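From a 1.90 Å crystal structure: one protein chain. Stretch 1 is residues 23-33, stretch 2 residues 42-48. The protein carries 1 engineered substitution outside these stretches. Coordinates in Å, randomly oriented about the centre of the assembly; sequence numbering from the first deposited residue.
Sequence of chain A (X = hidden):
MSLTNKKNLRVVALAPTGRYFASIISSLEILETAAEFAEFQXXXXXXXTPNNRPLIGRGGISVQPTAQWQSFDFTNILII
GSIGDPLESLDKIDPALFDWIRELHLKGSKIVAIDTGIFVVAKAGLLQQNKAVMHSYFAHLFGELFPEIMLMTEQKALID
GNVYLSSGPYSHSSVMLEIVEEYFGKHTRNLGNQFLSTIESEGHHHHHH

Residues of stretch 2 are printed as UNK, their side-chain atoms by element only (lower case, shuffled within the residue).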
# COMPACT_ATOMS: atom_id res chain seq x y z
N SER A 23 -2.01 -0.34 -3.50
CA SER A 23 -3.23 -0.55 -2.67
C SER A 23 -3.81 -1.99 -2.74
O SER A 23 -4.51 -2.45 -1.79
CB SER A 23 -4.33 0.50 -2.99
OG SER A 23 -4.72 0.45 -4.39
N ILE A 24 -3.57 -2.68 -3.84
CA ILE A 24 -3.92 -4.11 -3.90
C ILE A 24 -3.09 -4.86 -2.86
O ILE A 24 -3.60 -5.67 -2.10
CB ILE A 24 -3.64 -4.68 -5.31
CG1 ILE A 24 -4.80 -4.30 -6.24
CG2 ILE A 24 -3.47 -6.21 -5.32
CD1 ILE A 24 -6.18 -5.05 -5.82
N ILE A 25 -1.79 -4.59 -2.85
CA ILE A 25 -0.86 -5.30 -1.93
C ILE A 25 -1.23 -4.93 -0.47
O ILE A 25 -1.27 -5.80 0.39
CB ILE A 25 0.60 -4.86 -2.17
CG1 ILE A 25 0.97 -4.93 -3.67
CG2 ILE A 25 1.64 -5.65 -1.25
CD1 ILE A 25 0.74 -6.36 -4.23
N SER A 26 -1.48 -3.63 -0.18
CA SER A 26 -1.80 -3.28 1.22
C SER A 26 -3.11 -3.98 1.67
O SER A 26 -3.21 -4.39 2.82
CB SER A 26 -1.89 -1.76 1.42
OG SER A 26 -2.94 -1.21 0.65
N SER A 27 -4.07 -4.14 0.76
CA SER A 27 -5.34 -4.75 1.11
C SER A 27 -5.09 -6.20 1.48
O SER A 27 -5.66 -6.66 2.44
CB SER A 27 -6.38 -4.67 -0.02
OG SER A 27 -6.63 -3.31 -0.38
N LEU A 28 -4.25 -6.91 0.72
CA LEU A 28 -3.93 -8.28 1.09
C LEU A 28 -3.14 -8.37 2.39
O LEU A 28 -3.32 -9.32 3.18
CB LEU A 28 -3.15 -8.99 -0.04
CG LEU A 28 -3.92 -9.14 -1.36
CD1 LEU A 28 -3.14 -9.96 -2.39
CD2 LEU A 28 -5.38 -9.69 -1.17
N GLU A 29 -2.20 -7.45 2.60
CA GLU A 29 -1.47 -7.47 3.87
C GLU A 29 -2.46 -7.32 5.00
O GLU A 29 -2.30 -7.97 6.02
CB GLU A 29 -0.49 -6.28 3.89
CG GLU A 29 0.71 -6.60 2.93
CD GLU A 29 1.78 -5.47 2.77
OE1 GLU A 29 1.71 -4.48 3.48
OE2 GLU A 29 2.66 -5.64 1.91
N ILE A 30 -3.46 -6.43 4.86
CA ILE A 30 -4.41 -6.23 5.97
C ILE A 30 -5.26 -7.49 6.11
O ILE A 30 -5.43 -8.01 7.20
CB ILE A 30 -5.35 -4.97 5.75
CG1 ILE A 30 -4.51 -3.67 5.78
CG2 ILE A 30 -6.55 -4.89 6.84
CD1 ILE A 30 -5.22 -2.45 5.22
N LEU A 31 -5.88 -7.94 5.03
CA LEU A 31 -6.68 -9.17 5.12
C LEU A 31 -5.94 -10.38 5.71
O LEU A 31 -6.52 -11.10 6.58
CB LEU A 31 -7.32 -9.51 3.77
CG LEU A 31 -8.33 -8.42 3.30
CD1 LEU A 31 -8.84 -8.83 1.92
CD2 LEU A 31 -9.52 -8.09 4.30
N GLU A 32 -4.71 -10.68 5.24
CA GLU A 32 -3.97 -11.84 5.80
C GLU A 32 -3.58 -11.65 7.29
O GLU A 32 -3.64 -12.62 8.10
CB GLU A 32 -2.73 -12.20 4.99
CG GLU A 32 -3.14 -12.68 3.59
CD GLU A 32 -2.02 -13.40 2.88
OE1 GLU A 32 -0.88 -13.43 3.42
OE2 GLU A 32 -2.28 -13.93 1.76
N THR A 33 -3.16 -10.43 7.63
CA THR A 33 -2.88 -10.11 9.03
C THR A 33 -4.08 -10.40 9.94
O THR A 33 -3.93 -10.97 11.00
CB THR A 33 -2.33 -8.63 9.18
OG1 THR A 33 -1.14 -8.51 8.36
CG2 THR A 33 -2.00 -8.30 10.67
N UNK A 42 -7.56 -21.42 6.73
CA UNK A 42 -7.87 -21.72 5.32
C UNK A 42 -8.03 -20.51 4.41
O UNK A 42 -8.90 -20.50 3.51
N UNK A 43 -7.23 -19.49 4.66
CA UNK A 43 -7.39 -18.22 3.97
C UNK A 43 -6.38 -18.22 2.83
O UNK A 43 -5.18 -18.43 3.08
c UNK A 43 -7.07 -13.51 3.55
c UNK A 43 -8.44 -13.20 3.49
c UNK A 43 -7.12 -17.07 4.94
c UNK A 43 -6.66 -14.77 4.01
c UNK A 43 -7.58 -15.71 4.43
c UNK A 43 -9.38 -14.11 3.93
c UNK A 43 -8.93 -15.38 4.38
N UNK A 44 -6.86 -18.08 1.59
CA UNK A 44 -5.97 -18.08 0.44
C UNK A 44 -6.18 -16.87 -0.44
O UNK A 44 -7.32 -16.53 -0.80
c UNK A 44 -5.19 -22.06 -0.63
c UNK A 44 -7.24 -20.27 -0.29
c UNK A 44 -6.01 -19.38 -0.40
s UNK A 44 -6.96 -21.99 -0.96
N UNK A 45 -5.09 -16.18 -0.76
CA UNK A 45 -5.19 -15.00 -1.63
C UNK A 45 -4.35 -15.15 -2.91
O UNK A 45 -3.35 -15.90 -2.93
c UNK A 45 -4.76 -13.70 -0.88
o UNK A 45 -3.35 -13.71 -0.70
c UNK A 45 -5.45 -13.61 0.52
N UNK A 46 -4.77 -14.49 -3.98
CA UNK A 46 -4.06 -14.59 -5.26
C UNK A 46 -4.07 -13.26 -5.96
O UNK A 46 -5.15 -12.72 -6.19
c UNK A 46 -6.07 -17.35 -4.77
n UNK A 46 -4.17 -18.03 -5.61
c UNK A 46 -4.72 -15.64 -6.21
c UNK A 46 -5.02 -16.95 -5.54
c UNK A 46 -4.67 -19.04 -4.92
n UNK A 46 -5.83 -18.66 -4.41
N UNK A 47 -2.90 -12.73 -6.29
CA UNK A 47 -2.83 -11.62 -7.23
C UNK A 47 -2.89 -12.12 -8.67
O UNK A 47 -2.15 -13.05 -9.05
c UNK A 47 -1.64 -10.07 -5.57
c UNK A 47 -1.56 -10.76 -6.99
c UNK A 47 -1.36 -9.75 -8.09
N UNK A 48 -3.74 -11.52 -9.47
CA UNK A 48 -3.83 -11.78 -10.92
C UNK A 48 -3.77 -10.49 -11.72
O UNK A 48 -4.10 -9.41 -11.21
c UNK A 48 -5.14 -12.55 -11.32
c UNK A 48 -6.40 -11.74 -10.94
c UNK A 48 -5.11 -13.95 -10.68

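Position 42 has backbone atoms and nothing else: no CB is modelled, and no atom of it comes near the helix. It is Gly 42, in the loop just ahead of the strand.

Position 43 carries seven carbons, one linking the CA to a closed ring of six. An all-carbon six-membered ring without a hydroxyl is Phe 43. Its CB points toward the helix, and chi1 of -166° (t) extends the ring to the last turn of the stretch, where CZ lies 3.9 Å from Leu 31 CB. The edge of the ring, near its plane, meets Glu 32, with CE2 4.0 Å from Glu 32 CG.

Position 44 has three carbons and one sulfur in an unbranched chain, the sulfur lying between the second and third carbons. That thioether is Met 44. Its CB points away from the helix, and the side chain makes no contact with it.

Position 45 has a CB bearing one oxygen and one carbon. The oxygen approaches Glu 32 OE2 to 2.7 Å. Valine would have two carbons here and serine would lack the methyl, so the residue is Thr 45. With hydrogens placed, OG1 donates to Glu 32 OE2, while Thr 45 CB packs 4.1 Å from Leu 28 CD2.

Position 46 shows one carbon leading to a five-membered ring of three carbons and two nitrogens, an imidazole: His 46. Its CB points away, leaving the ring without a contact on the helix.

Position 47 has three carbons, a CB forking into two methyls, which identifies Val 47. The CB points sideways, yet CG2 reaches Leu 28 CD1 at 3.5 Å and Ile 24 CG2 at 4.3 Å.

Position 48 repeats that three-carbon fork and is Val 48, but its side chain is out of reach of the helix.

The contact follows from two periodicities. Helix and strand run nearly antiparallel, at 173°, with axes 9.7 Å apart at closest approach. The CA register pairs Ile 24 with Val 47, Leu 28 with Thr 45, and Glu 32 with Phe 43: four residues along the helix, about one turn, match two along the strand. Alternate strand residues therefore meet successive helical turns, burying 343 Å² in total. Packing is apolar at Val 47, whereas Glu 32, whose CB points sideways, brings its carboxylate back to Thr 45. This places one directed hydrogen bond beside the hydrocarbon contacts made by Leu 28 and Phe 43.

Stretch 2 (42-48) GFMTHVV
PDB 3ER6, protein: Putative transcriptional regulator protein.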